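Local coordinates for protein cellulose 1,4-beta-cellobiosidase (Clostridium thermocellum, PDB 3ZQX) that is a calcium-binding family 3b carbohydrate-binding module of a cellulosomal cellobiohydrolase, of a family that binds cellulose, though this member probably adheres poorly in its native form, at residues Asp32-Asp37 / Phe83-Leu88. The protein carries 1 engineered substitution. Sequence-based numbering, arbitrary orientation.
Sequences DYSLKD and FKDVKL
Leu35 reaches over the ring of Phe83, setting its CD2 methyl 4.2 Å from the ring centroid and only 8° off the ring normal, a CH-pi contact with the centre of one face. The two side chains also meet at their bases, where Leu35 CB lies 3.5 Å from Phe83 CB. A branched leucine suits this place because its other methyl, CD1, is left to meet Val86 CG1, while CG packs 4.1 Å from Leu88 CB. Ile25 of strand 15-27 touches both Phe83 and Leu88, so this apolar side packs against that strand.

Ser34 faces a polar group instead. Its OG stands anti to the backbone N (chi1 174°) and donates to Asp85 OD1 at 2.6 Å, arriving on the anti side of the carboxylate and 32° out of its plane. The same OG accepts from Lys36 N at 3.1 Å, forming an ST turn; a small hydroxyl can play both parts in this buried position. Lys87 NZ approaches Asp85 OD1 from the syn side, 2.8 Å away, as a salt bridge. Two donors thus hold one oxygen, which should favour the ionised carboxylate. The aliphatic part of Lys36 runs beside Asp85, but its NZ pairs with Asp37.

Backbone bonds fix this arrangement. Tyr33 and Leu88 form an antiparallel hydrogen-bonded pair, Ser34 and Lys87 the next, non-hydrogen-bonded one, and Leu35 N hydrogen-bonds to Val86 O at 2.8 Å. Beyond, a water accepts from Phe83 N and lies within hydrogen-bonding distance of Leu35 O, linking the two segments beside the Leu35-Phe83 contact. The result is a two-stranded antiparallel sheet running into a 3-10 turn, a short peripheral strand pair at the margin of the beta-sandwich (jelly-roll) fold of family 3 carbohydrate-binding modules.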
ATOM      1  N   ASP A  32     -10.518  18.606   1.834  1.00  8.96           N
ATOM      2  CA  ASP A  32     -11.070  17.319   2.236  1.00  9.19           C
ATOM      3  C   ASP A  32     -11.240  16.454   0.987  1.00  8.99           C
ATOM      4  O   ASP A  32     -11.497  16.972  -0.108  1.00 10.31           O
ATOM      5  CB  ASP A  32     -12.468  17.469   2.830  1.00 10.68           C
ATOM      6  CG  ASP A  32     -12.512  18.251   4.134  1.00 11.32           C
ATOM      7  OD1 ASP A  32     -11.476  18.652   4.699  1.00 10.91           O
ATOM      8  OD2 ASP A  32     -13.644  18.455   4.607  1.00 15.68           O
ATOM      9  N   TYR A  33     -11.140  15.142   1.159  1.00  9.22           N
ATOM     10  CA  TYR A  33     -11.393  14.210   0.068  1.00  8.82           C
ATOM     11  C   TYR A  33     -12.312  13.090   0.501  1.00  8.85           C
ATOM     12  O   TYR A  33     -12.507  12.856   1.700  1.00 11.20           O
ATOM     13  CB  TYR A  33     -10.092  13.560  -0.398  1.00 10.14           C
ATOM     14  CG  TYR A  33      -9.079  14.504  -0.976  1.00  9.54           C
ATOM     15  CD1 TYR A  33      -9.397  15.324  -2.050  1.00 10.58           C
ATOM     16  CD2 TYR A  33      -7.795  14.560  -0.464  1.00 10.76           C
ATOM     17  CE1 TYR A  33      -8.475  16.178  -2.594  1.00 10.82           C
ATOM     18  CE2 TYR A  33      -6.853  15.411  -1.004  1.00 12.79           C
ATOM     19  CZ  TYR A  33      -7.201  16.214  -2.075  1.00 11.11           C
ATOM     20  OH  TYR A  33      -6.280  17.063  -2.644  1.00 13.11           O
ATOM     21  N   SER A  34     -12.848  12.376  -0.481  1.00  8.75           N
ATOM     22  CA  SER A  34     -13.273  11.007  -0.252  1.00  9.53           C
ATOM     23  C   SER A  34     -12.153  10.061  -0.670  1.00  8.36           C
ATOM     24  O   SER A  34     -11.569  10.218  -1.750  1.00  9.21           O
ATOM     25  CB  SER A  34     -14.514  10.664  -1.058  1.00 10.29           C
ATOM     26  OG  SER A  34     -14.787   9.284  -0.895  1.00 10.55           O
ATOM     27  N   LEU A  35     -11.865   9.078   0.172  1.00  8.25           N
ATOM     28  CA  LEU A  35     -10.915   8.047  -0.183  1.00  8.60           C
ATOM     29  C   LEU A  35     -11.330   7.279  -1.433  1.00  9.02           C
ATOM     30  O   LEU A  35     -10.486   6.635  -2.058  1.00  9.57           O
ATOM     31  CB  LEU A  35     -10.686   7.094   0.989  1.00  9.20           C
ATOM     32  CG  LEU A  35      -9.790   7.675   2.082  1.00 10.28           C
ATOM     33  CD1 LEU A  35     -10.019   6.963   3.402  1.00 13.88           C
ATOM     34  CD2 LEU A  35      -8.330   7.569   1.672  1.00 13.31           C
ATOM     35  N   LYS A  36     -12.599   7.342  -1.827  1.00  9.34           N
ATOM     36  CA  LYS A  36     -13.006   6.664  -3.050  1.00 10.72           C
ATOM     37  C   LYS A  36     -12.236   7.192  -4.259  1.00  9.93           C
ATOM     38  O   LYS A  36     -12.147   6.509  -5.285  1.00 12.02           O
ATOM     39  CB  LYS A  36     -14.506   6.815  -3.286  1.00 13.18           C
ATOM     40  CG  LYS A  36     -14.900   8.171  -3.843  1.00 16.54           C
ATOM     41  CD  LYS A  36     -16.407   8.308  -3.980  1.00 20.28           C
ATOM     42  CE  LYS A  36     -16.784   9.691  -4.493  1.00 22.35           C
ATOM     43  NZ  LYS A  36     -16.168   9.970  -5.824  1.00 27.32           N
ATOM     44  N   ASP A  37     -11.679   8.398  -4.133  1.00  9.61           N
ATOM     45  CA  ASP A  37     -10.947   9.049  -5.222  1.00  9.95           C
ATOM     46  C   ASP A  37      -9.434   8.822  -5.178  1.00 10.00           C
ATOM     47  O   ASP A  37      -8.708   9.336  -6.033  1.00 11.57           O
ATOM     48  CB  ASP A  37     -11.249  10.546  -5.229  1.00 10.31           C
ATOM     49  CG  ASP A  37     -12.680  10.830  -5.583  1.00 11.58           C
ATOM     50  OD1 ASP A  37     -13.235  10.112  -6.444  1.00 15.43           O
ATOM     51  OD2 ASP A  37     -13.266  11.759  -4.996  1.00 12.25           O
ATOM     52  N   PHE A  83     -10.757   2.402  -2.207  1.00  8.89           N
ATOM     53  CA  PHE A  83     -11.542   2.600  -1.003  1.00  8.66           C
ATOM     54  C   PHE A  83     -12.982   2.884  -1.356  1.00  8.87           C
ATOM     55  O   PHE A  83     -13.288   3.430  -2.407  1.00  9.87           O
ATOM     56  CB  PHE A  83     -11.006   3.800  -0.206  1.00  9.26           C
ATOM     57  CG  PHE A  83      -9.544   3.683   0.130  1.00  9.66           C
ATOM     58  CD1 PHE A  83      -8.582   4.114  -0.770  1.00  9.63           C
ATOM     59  CD2 PHE A  83      -9.132   3.132   1.329  1.00 10.43           C
ATOM     60  CE1 PHE A  83      -7.227   3.973  -0.483  1.00 10.31           C
ATOM     61  CE2 PHE A  83      -7.781   2.995   1.628  1.00 11.42           C
ATOM     62  CZ  PHE A  83      -6.833   3.420   0.721  1.00 11.49           C
ATOM     63  N   LYS A  84     -13.870   2.524  -0.442  1.00  9.78           N
ATOM     64  CA  LYS A  84     -15.249   2.988  -0.488  1.00 10.16           C
ATOM     65  C   LYS A  84     -15.290   4.461  -0.086  1.00  9.70           C
ATOM     66  O   LYS A  84     -14.237   5.067   0.171  1.00  9.76           O
ATOM     67  CB  LYS A  84     -16.111   2.131   0.432  1.00 11.34           C
ATOM     68  CG  LYS A  84     -16.207   0.688  -0.043  1.00 12.95           C
ATOM     69  CD  LYS A  84     -17.175  -0.127   0.784  1.00 16.40           C
ATOM     70  CE  LYS A  84     -17.191  -1.578   0.319  1.00 21.29           C
ATOM     71  NZ  LYS A  84     -17.982  -2.431   1.254  1.00 27.10           N
ATOM     72  N   ASP A  85     -16.491   5.039   0.007  1.00 10.41           N
ATOM     73  CA  ASP A  85     -16.568   6.489   0.142  1.00 11.06           C
ATOM     74  C   ASP A  85     -16.496   6.754   1.641  1.00 10.04           C
ATOM     75  O   ASP A  85     -17.500   6.940   2.330  1.00 15.51           O
ATOM     76  CB  ASP A  85     -17.954   6.916  -0.418  1.00 12.42           C
ATOM     77  CG  ASP A  85     -18.193   8.420  -0.393  1.00 12.77           C
ATOM     78  OD1 ASP A  85     -17.264   9.193  -0.122  1.00 13.49           O
ATOM     79  OD2 ASP A  85     -19.337   8.836  -0.666  1.00 17.65           O
ATOM     80  N   VAL A  86     -15.263   7.019   2.059  1.00 11.17           N
ATOM     81  CA  VAL A  86     -14.900   7.312   3.437  1.00 10.35           C
ATOM     82  C   VAL A  86     -14.208   8.646   3.341  1.00  9.91           C
ATOM     83  O   VAL A  86     -13.249   8.799   2.583  1.00 11.13           O
ATOM     84  CB  VAL A  86     -13.939   6.273   4.058  1.00 11.39           C
ATOM     85  CG1 VAL A  86     -13.444   6.756   5.416  1.00 12.35           C
ATOM     86  CG2 VAL A  86     -14.631   4.923   4.197  1.00 14.22           C
ATOM     87  N   LYS A  87     -14.716   9.621   4.075  1.00  9.96           N
ATOM     88  CA  LYS A  87     -14.185  10.962   3.999  1.00 10.85           C
ATOM     89  C   LYS A  87     -12.885  11.058   4.788  1.00 10.76           C
ATOM     90  O   LYS A  87     -12.772  10.529   5.907  1.00 11.25           O
ATOM     91  CB  LYS A  87     -15.220  11.968   4.525  1.00 13.08           C
ATOM     92  CG  LYS A  87     -16.649  11.759   3.993  1.00 14.83           C
ATOM     93  CD  LYS A  87     -16.721  11.771   2.472  1.00 15.00           C
ATOM     94  CE  LYS A  87     -18.172  11.746   1.992  1.00 15.88           C
ATOM     95  NZ  LYS A  87     -18.270  11.748   0.501  1.00 16.65           N
ATOM     96  N   LEU A  88     -11.918  11.751   4.194  1.00 11.38           N
ATOM     97  CA  LEU A  88     -10.603  12.001   4.766  1.00 10.97           C
ATOM     98  C   LEU A  88     -10.377  13.512   4.794  1.00 10.77           C
ATOM     99  O   LEU A  88     -10.053  14.112   3.760  1.00 10.85           O
ATOM    100  CB  LEU A  88      -9.512  11.322   3.942  1.00 11.74           C
ATOM    101  CG  LEU A  88      -8.084  11.598   4.418  1.00 11.37           C
ATOM    102  CD1 LEU A  88      -7.856  11.010   5.808  1.00 15.84           C
ATOM    103  CD2 LEU A  88      -7.070  11.067   3.420  1.00 15.72           C
TER
HETATM  104  O   HOH W   1     -10.299   4.459  -4.287  1.00 11.60           O